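Local coordinates for UDP-glucose 6-dehydrogenase (Pyrobaculum islandicum, PDB 3VTF), which probably oxidises UDP-glucose to UDP-glucuronate, using two molecules of NAD(+) for each sugar converted, at residues A22-V34 / A91-V105. Residues are numbered along the deposited sequence; the frame is centred on the assembly and turned at random.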
ATOM      1  N   ALA A  22     -17.673  28.835  18.425  1.00 26.16           N
ATOM      2  CA  ALA A  22     -18.286  28.841  17.108  1.00 25.66           C
ATOM      3  C   ALA A  22     -19.729  28.351  17.131  1.00 22.84           C
ATOM      4  O   ALA A  22     -20.114  27.611  18.013  1.00 26.89           O
ATOM      5  CB  ALA A  22     -17.449  28.059  16.126  1.00 27.69           C
ATOM      6  N   SER A  23     -20.523  28.789  16.166  1.00 22.85           N
ATOM      7  CA  SER A  23     -21.911  28.314  15.972  1.00 22.96           C
ATOM      8  C   SER A  23     -21.941  27.544  14.675  1.00 25.30           C
ATOM      9  O   SER A  23     -21.677  28.111  13.605  1.00 22.71           O
ATOM     10  CB  SER A  23     -22.964  29.477  15.890  1.00 24.47           C
ATOM     11  OG  SER A  23     -22.759  30.301  17.029  1.00 31.43           O
ATOM     12  N   LEU A  24     -22.162  26.241  14.787  1.00 22.80           N
ATOM     13  CA  LEU A  24     -21.992  25.322  13.665  1.00 23.03           C
ATOM     14  C   LEU A  24     -23.261  24.557  13.493  1.00 23.55           C
ATOM     15  O   LEU A  24     -23.897  24.077  14.473  1.00 26.20           O
ATOM     16  CB  LEU A  24     -20.889  24.280  13.997  1.00 21.90           C
ATOM     17  CG  LEU A  24     -19.565  24.879  14.440  1.00 21.86           C
ATOM     18  CD1 LEU A  24     -18.547  23.787  14.850  1.00 20.77           C
ATOM     19  CD2 LEU A  24     -18.938  25.864  13.398  1.00 20.93           C
ATOM     20  N   SER A  25     -23.606  24.335  12.253  1.00 19.55           N
ATOM     21  CA  SER A  25     -24.713  23.417  11.958  1.00 21.65           C
ATOM     22  C   SER A  25     -24.200  22.166  11.232  1.00 20.88           C
ATOM     23  O   SER A  25     -23.164  22.213  10.579  1.00 19.39           O
ATOM     24  CB  SER A  25     -25.843  24.151  11.166  1.00 21.76           C
ATOM     25  OG  SER A  25     -25.343  25.002  10.162  1.00 23.78           O
ATOM     26  N   VAL A  26     -24.913  21.054  11.354  1.00 21.32           N
ATOM     27  CA  VAL A  26     -24.589  19.846  10.616  1.00 21.11           C
ATOM     28  C   VAL A  26     -25.853  19.340   9.918  1.00 22.71           C
ATOM     29  O   VAL A  26     -26.914  19.225  10.587  1.00 24.57           O
ATOM     30  CB  VAL A  26     -24.128  18.735  11.585  1.00 20.81           C
ATOM     31  CG1 VAL A  26     -23.785  17.483  10.783  1.00 22.33           C
ATOM     32  CG2 VAL A  26     -22.916  19.242  12.381  1.00 21.03           C
ATOM     33  N   LEU A  27     -25.770  19.107   8.590  1.00 22.85           N
ATOM     34  CA  LEU A  27     -26.925  18.550   7.820  1.00 24.58           C
ATOM     35  C   LEU A  27     -26.584  17.136   7.430  1.00 23.40           C
ATOM     36  O   LEU A  27     -25.596  16.889   6.707  1.00 22.54           O
ATOM     37  CB  LEU A  27     -27.177  19.375   6.546  1.00 21.97           C
ATOM     38  CG  LEU A  27     -27.484  20.854   6.825  1.00 26.78           C
ATOM     39  CD1 LEU A  27     -27.828  21.482   5.459  1.00 23.09           C
ATOM     40  CD2 LEU A  27     -28.716  20.947   7.787  1.00 28.00           C
ATOM     41  N   GLY A  28     -27.401  16.187   7.886  1.00 23.60           N
ATOM     42  CA  GLY A  28     -27.176  14.801   7.574  1.00 22.00           C
ATOM     43  C   GLY A  28     -26.639  14.169   8.837  1.00 25.21           C
ATOM     44  O   GLY A  28     -25.503  14.422   9.267  1.00 23.19           O
ATOM     45  N   LEU A  29     -27.439  13.314   9.428  1.00 22.29           N
ATOM     46  CA  LEU A  29     -27.065  12.745  10.722  1.00 25.69           C
ATOM     47  C   LEU A  29     -26.899  11.236  10.649  1.00 29.76           C
ATOM     48  O   LEU A  29     -27.395  10.574  11.529  1.00 29.41           O
ATOM     49  CB  LEU A  29     -28.047  13.170  11.835  1.00 29.26           C
ATOM     50  CG  LEU A  29     -28.123  14.708  12.080  1.00 30.88           C
ATOM     51  CD1 LEU A  29     -29.320  15.123  12.981  1.00 27.21           C
ATOM     52  CD2 LEU A  29     -26.798  15.270  12.634  1.00 26.61           C
ATOM     53  N   GLY A  30     -26.176  10.711   9.625  1.00 26.42           N
ATOM     54  CA  GLY A  30     -25.683   9.331   9.626  1.00 24.80           C
ATOM     55  C   GLY A  30     -24.561   9.283  10.677  1.00 26.20           C
ATOM     56  O   GLY A  30     -24.332  10.230  11.484  1.00 25.55           O
ATOM     57  N   TYR A  31     -23.761   8.235  10.655  1.00 24.96           N
ATOM     58  CA  TYR A  31     -22.774   8.190  11.697  1.00 31.27           C
ATOM     59  C   TYR A  31     -21.734   9.354  11.632  1.00 32.41           C
ATOM     60  O   TYR A  31     -21.235   9.826  12.663  1.00 27.71           O
ATOM     61  CB  TYR A  31     -22.160   6.790  11.855  1.00 35.86           C
ATOM     62  CG  TYR A  31     -20.975   6.606  11.054  1.00 36.93           C
ATOM     63  CD1 TYR A  31     -19.721   6.842  11.605  1.00 42.88           C
ATOM     64  CD2 TYR A  31     -21.065   6.206   9.691  1.00 41.26           C
ATOM     65  CE1 TYR A  31     -18.564   6.704  10.839  1.00 43.45           C
ATOM     66  CE2 TYR A  31     -19.920   6.041   8.896  1.00 44.34           C
ATOM     67  CZ  TYR A  31     -18.667   6.296   9.471  1.00 53.39           C
ATOM     68  OH  TYR A  31     -17.529   6.116   8.684  1.00 63.75           O
ATOM     69  N   VAL A  32     -21.370   9.774  10.432  1.00 25.00           N
ATOM     70  CA  VAL A  32     -20.447  10.954  10.303  1.00 21.95           C
ATOM     71  C   VAL A  32     -21.090  12.236  10.879  1.00 22.79           C
ATOM     72  O   VAL A  32     -20.528  12.884  11.749  1.00 23.53           O
ATOM     73  CB  VAL A  32     -20.010  11.194   8.838  1.00 24.69           C
ATOM     74  CG1 VAL A  32     -19.167  12.474   8.739  1.00 22.27           C
ATOM     75  CG2 VAL A  32     -19.108  10.048   8.399  1.00 23.72           C
ATOM     76  N   GLY A  33     -22.277  12.558  10.426  1.00 20.43           N
ATOM     77  CA  GLY A  33     -22.955  13.782  10.855  1.00 22.46           C
ATOM     78  C   GLY A  33     -23.202  13.763  12.368  1.00 23.59           C
ATOM     79  O   GLY A  33     -22.950  14.739  13.028  1.00 21.53           O
ATOM     80  N   VAL A  34     -23.736  12.654  12.902  1.00 23.05           N
ATOM     81  CA  VAL A  34     -24.117  12.665  14.346  1.00 23.96           C
ATOM     82  C   VAL A  34     -22.879  12.657  15.239  1.00 22.11           C
ATOM     83  O   VAL A  34     -22.876  13.362  16.254  1.00 20.98           O
ATOM     84  CB  VAL A  34     -25.088  11.502  14.701  1.00 25.94           C
ATOM     85  CG1 VAL A  34     -24.307  10.187  14.731  1.00 24.65           C
ATOM     86  CG2 VAL A  34     -25.751  11.816  16.042  1.00 24.36           C
ATOM     87  N   ALA A  91     -33.681  22.327   7.638  1.00 26.10           N
ATOM     88  CA  ALA A  91     -32.239  22.573   7.271  1.00 27.22           C
ATOM     89  C   ALA A  91     -31.996  24.054   7.273  1.00 27.53           C
ATOM     90  O   ALA A  91     -31.037  24.545   7.890  1.00 26.05           O
ATOM     91  CB  ALA A  91     -31.939  21.993   5.886  1.00 27.71           C
ATOM     92  N   GLU A  92     -32.921  24.811   6.673  1.00 29.34           N
ATOM     93  CA  GLU A  92     -32.709  26.282   6.540  1.00 28.52           C
ATOM     94  C   GLU A  92     -32.611  26.994   7.859  1.00 27.93           C
ATOM     95  O   GLU A  92     -31.787  27.920   8.047  1.00 26.05           O
ATOM     96  CB  GLU A  92     -33.846  26.906   5.717  1.00 37.28           C
ATOM     97  CG  GLU A  92     -33.879  26.461   4.267  1.00 39.75           C
ATOM     98  CD  GLU A  92     -34.550  25.105   3.998  1.00 42.09           C
ATOM     99  OE1 GLU A  92     -34.987  24.324   4.924  1.00 45.26           O
ATOM    100  OE2 GLU A  92     -34.640  24.779   2.791  1.00 39.81           O
ATOM    101  N   GLU A  93     -33.421  26.562   8.827  1.00 29.18           N
ATOM    102  CA  GLU A  93     -33.316  27.213  10.143  1.00 28.71           C
ATOM    103  C   GLU A  93     -32.003  26.834  10.841  1.00 27.24           C
ATOM    104  O   GLU A  93     -31.491  27.660  11.597  1.00 28.79           O
ATOM    105  CB  GLU A  93     -34.460  26.805  11.061  1.00 38.10           C
ATOM    106  CG  GLU A  93     -35.848  27.313  10.631  1.00 49.06           C
ATOM    107  CD  GLU A  93     -36.935  26.480  11.317  1.00 56.94           C
ATOM    108  OE1 GLU A  93     -36.971  26.452  12.581  1.00 70.21           O
ATOM    109  OE2 GLU A  93     -37.677  25.765  10.608  1.00 49.09           O
ATOM    110  N   ALA A  94     -31.523  25.576  10.678  1.00 25.40           N
ATOM    111  CA  ALA A  94     -30.195  25.203  11.281  1.00 26.97           C
ATOM    112  C   ALA A  94     -29.119  26.131  10.726  1.00 27.53           C
ATOM    113  O   ALA A  94     -28.314  26.726  11.460  1.00 26.38           O
ATOM    114  CB  ALA A  94     -29.844  23.772  10.970  1.00 26.52           C
ATOM    115  N   VAL A  95     -29.123  26.266   9.405  1.00 27.40           N
ATOM    116  CA  VAL A  95     -28.147  27.132   8.738  1.00 28.38           C
ATOM    117  C   VAL A  95     -28.235  28.588   9.246  1.00 27.12           C
ATOM    118  O   VAL A  95     -27.186  29.258   9.544  1.00 24.72           O
ATOM    119  CB  VAL A  95     -28.366  27.071   7.216  1.00 25.26           C
ATOM    120  CG1 VAL A  95     -27.429  28.018   6.518  1.00 26.94           C
ATOM    121  CG2 VAL A  95     -28.114  25.631   6.736  1.00 25.31           C
ATOM    122  N   ALA A  96     -29.465  29.130   9.288  1.00 25.99           N
ATOM    123  CA  ALA A  96     -29.595  30.601   9.547  1.00 27.33           C
ATOM    124  C   ALA A  96     -29.174  30.923  10.956  1.00 31.30           C
ATOM    125  O   ALA A  96     -28.755  32.038  11.237  1.00 28.33           O
ATOM    126  CB  ALA A  96     -31.015  31.101   9.274  1.00 28.80           C
ATOM    127  N   ALA A  97     -29.176  29.915  11.833  1.00 30.42           N
ATOM    128  CA  ALA A  97     -28.878  30.138  13.226  1.00 31.01           C
ATOM    129  C   ALA A  97     -27.336  29.955  13.509  1.00 30.67           C
ATOM    130  O   ALA A  97     -26.855  30.169  14.628  1.00 26.40           O
ATOM    131  CB  ALA A  97     -29.762  29.190  14.110  1.00 29.75           C
ATOM    132  N   THR A  98     -26.548  29.635  12.491  1.00 26.45           N
ATOM    133  CA  THR A  98     -25.128  29.348  12.720  1.00 23.34           C
ATOM    134  C   THR A  98     -24.215  30.140  11.748  1.00 24.17           C
ATOM    135  O   THR A  98     -24.704  30.898  10.956  1.00 24.22           O
ATOM    136  CB  THR A  98     -24.884  27.808  12.592  1.00 24.87           C
ATOM    137  OG1 THR A  98     -25.324  27.381  11.315  1.00 23.39           O
ATOM    138  CG2 THR A  98     -25.733  26.966  13.662  1.00 24.80           C
ATOM    139  N   ASP A  99     -22.893  29.930  11.798  1.00 23.05           N
ATOM    140  CA  ASP A  99     -21.976  30.619  10.904  1.00 22.80           C
ATOM    141  C   ASP A  99     -21.257  29.687   9.939  1.00 22.89           C
ATOM    142  O   ASP A  99     -20.705  30.141   8.947  1.00 23.66           O
ATOM    143  CB  ASP A  99     -20.959  31.333  11.697  1.00 23.48           C
ATOM    144  CG  ASP A  99     -21.569  32.552  12.422  1.00 28.35           C
ATOM    145  OD1 ASP A  99     -22.434  33.213  11.816  1.00 26.05           O
ATOM    146  OD2 ASP A  99     -21.161  32.789  13.555  1.00 30.00           O
ATOM    147  N   ALA A 100     -21.271  28.374  10.224  1.00 25.71           N
ATOM    148  CA  ALA A 100     -20.777  27.404   9.234  1.00 21.68           C
ATOM    149  C   ALA A 100     -21.603  26.139   9.280  1.00 22.90           C
ATOM    150  O   ALA A 100     -22.128  25.765  10.357  1.00 23.35           O
ATOM    151  CB  ALA A 100     -19.301  27.079   9.598  1.00 17.40           C
ATOM    152  N   THR A 101     -21.822  25.507   8.113  1.00 19.55           N
ATOM    153  CA  THR A 101     -22.692  24.307   8.049  1.00 18.66           C
ATOM    154  C   THR A 101     -21.820  23.169   7.471  1.00 20.84           C
ATOM    155  O   THR A 101     -21.205  23.341   6.395  1.00 21.90           O
ATOM    156  CB  THR A 101     -23.863  24.525   7.080  1.00 21.97           C
ATOM    157  OG1 THR A 101     -24.691  25.551   7.646  1.00 23.01           O
ATOM    158  CG2 THR A 101     -24.743  23.197   6.869  1.00 19.62           C
ATOM    159  N   PHE A 102     -21.702  22.068   8.231  1.00 19.40           N
ATOM    160  CA  PHE A 102     -21.069  20.850   7.696  1.00 19.21           C
ATOM    161  C   PHE A 102     -22.076  20.010   6.928  1.00 20.83           C
ATOM    162  O   PHE A 102     -23.066  19.501   7.489  1.00 20.02           O
ATOM    163  CB  PHE A 102     -20.494  20.040   8.881  1.00 18.55           C
ATOM    164  CG  PHE A 102     -19.311  20.771   9.505  1.00 20.07           C
ATOM    165  CD1 PHE A 102     -18.013  20.389   9.179  1.00 20.19           C
ATOM    166  CD2 PHE A 102     -19.497  21.835  10.392  1.00 22.79           C
ATOM    167  CE1 PHE A 102     -16.937  21.074   9.680  1.00 21.33           C
ATOM    168  CE2 PHE A 102     -18.403  22.530  10.901  1.00 23.66           C
ATOM    169  CZ  PHE A 102     -17.132  22.154  10.556  1.00 21.62           C
ATOM    170  N   ILE A 103     -21.833  19.800   5.638  1.00 18.00           N
ATOM    171  CA  ILE A 103     -22.747  18.940   4.905  1.00 18.50           C
ATOM    172  C   ILE A 103     -22.193  17.546   5.040  1.00 19.59           C
ATOM    173  O   ILE A 103     -21.042  17.253   4.582  1.00 18.52           O
ATOM    174  CB  ILE A 103     -22.814  19.359   3.416  1.00 18.81           C
ATOM    175  CG1 ILE A 103     -23.431  20.779   3.320  1.00 18.81           C
ATOM    176  CG2 ILE A 103     -23.531  18.293   2.538  1.00 19.19           C
ATOM    177  CD1 ILE A 103     -23.326  21.325   1.875  1.00 19.82           C
ATOM    178  N   ALA A 104     -23.034  16.649   5.577  1.00 18.84           N
ATOM    179  CA  ALA A 104     -22.585  15.274   5.842  1.00 22.03           C
ATOM    180  C   ALA A 104     -23.584  14.276   5.332  1.00 22.92           C
ATOM    181  O   ALA A 104     -23.674  13.181   5.870  1.00 23.38           O
ATOM    182  CB  ALA A 104     -22.334  15.041   7.365  1.00 21.11           C
ATOM    183  N   VAL A 105     -24.355  14.615   4.279  1.00 22.76           N
ATOM    184  CA  VAL A 105     -25.358  13.667   3.748  1.00 22.50           C
ATOM    185  C   VAL A 105     -24.669  12.599   2.893  1.00 22.25           C
ATOM    186  O   VAL A 105     -23.454  12.695   2.535  1.00 22.82           O
ATOM    187  CB  VAL A 105     -26.382  14.435   2.895  1.00 22.04           C
ATOM    188  CG1 VAL A 105     -27.049  15.429   3.827  1.00 21.23           C
ATOM    189  CG2 VAL A 105     -25.660  15.265   1.789  1.00 18.94           C
TER
HETATM  190  O   HOH W   1     -19.434  31.082  14.807  1.00 25.98           O
HETATM  191  O   HOH W   2     -23.799  11.530   8.182  1.00 23.07           O
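Ser25 and Phe102 sit at the middle of a parallel strand pair, 23-27 beside 100-103, joined by a ladder of backbone bonds. Ser25 N donates to Ala100 O (2.8 Å) and Ser25 O accepts from Phe102 N; Leu27, two residues on, repeats the pattern, its N reaching Phe102 O and its O taking Ala104 N. Before strand 100-103 begins, Asp99 N gives Ser23 O an almost straight bond (2.8 Å, 174° at the hydrogen), the donor nitrogen standing above the plane of the Ser23 carbonyl, and Ala100 N reaches the same oxygen only weakly. A water joins Ser23 N to Asp99 OD2, while OD1 of the same carboxylate pairs with Lys134.

A buried hydroxyl group ties the strand to Thr98, in the turn that leads from helix 91-96 to strand 100-103. A chi1 of 42° sets Ser25 OG between its own N and carbonyl carbon, where it reaches Thr98 OG1 at 2.6 Å in a hydrogen bond that either could donate. Thr101 OG1 also approaches Ser25 OG, though its position is less certain.

Apolar side chains cover both faces. On the side of Ser25, Leu27 CG meets Thr101 CG2 at 3.6 Å and Leu27 CD2 lies 3.9 Å from Ala91 CB, packing the strand against helix 91-96; Val127 of helix 118-134 adds to this layer. On the other face, Leu24 CD1 approaches Phe102 CE2 at 4.1 Å, the ring turns its edge to Ser25 O, and helix 199-208 covers this face, with Phe204 on Leu24 and Leu205 on Phe102.

Beyond the strands, Ala104 CB rests 3.8 Å from Gly33 CA, and a water links Ala104 O to Gly33 N and, weakly, to Gly30 N. Gly28, Gly30 and Gly33 fit the GxGxxG pattern, and Asp51, a predicted NAD(+) ligand, accepts a bond from Leu29 N: the arrangement is that of the central strands and glycine-rich turn of a Rossmann-type dinucleotide-binding domain.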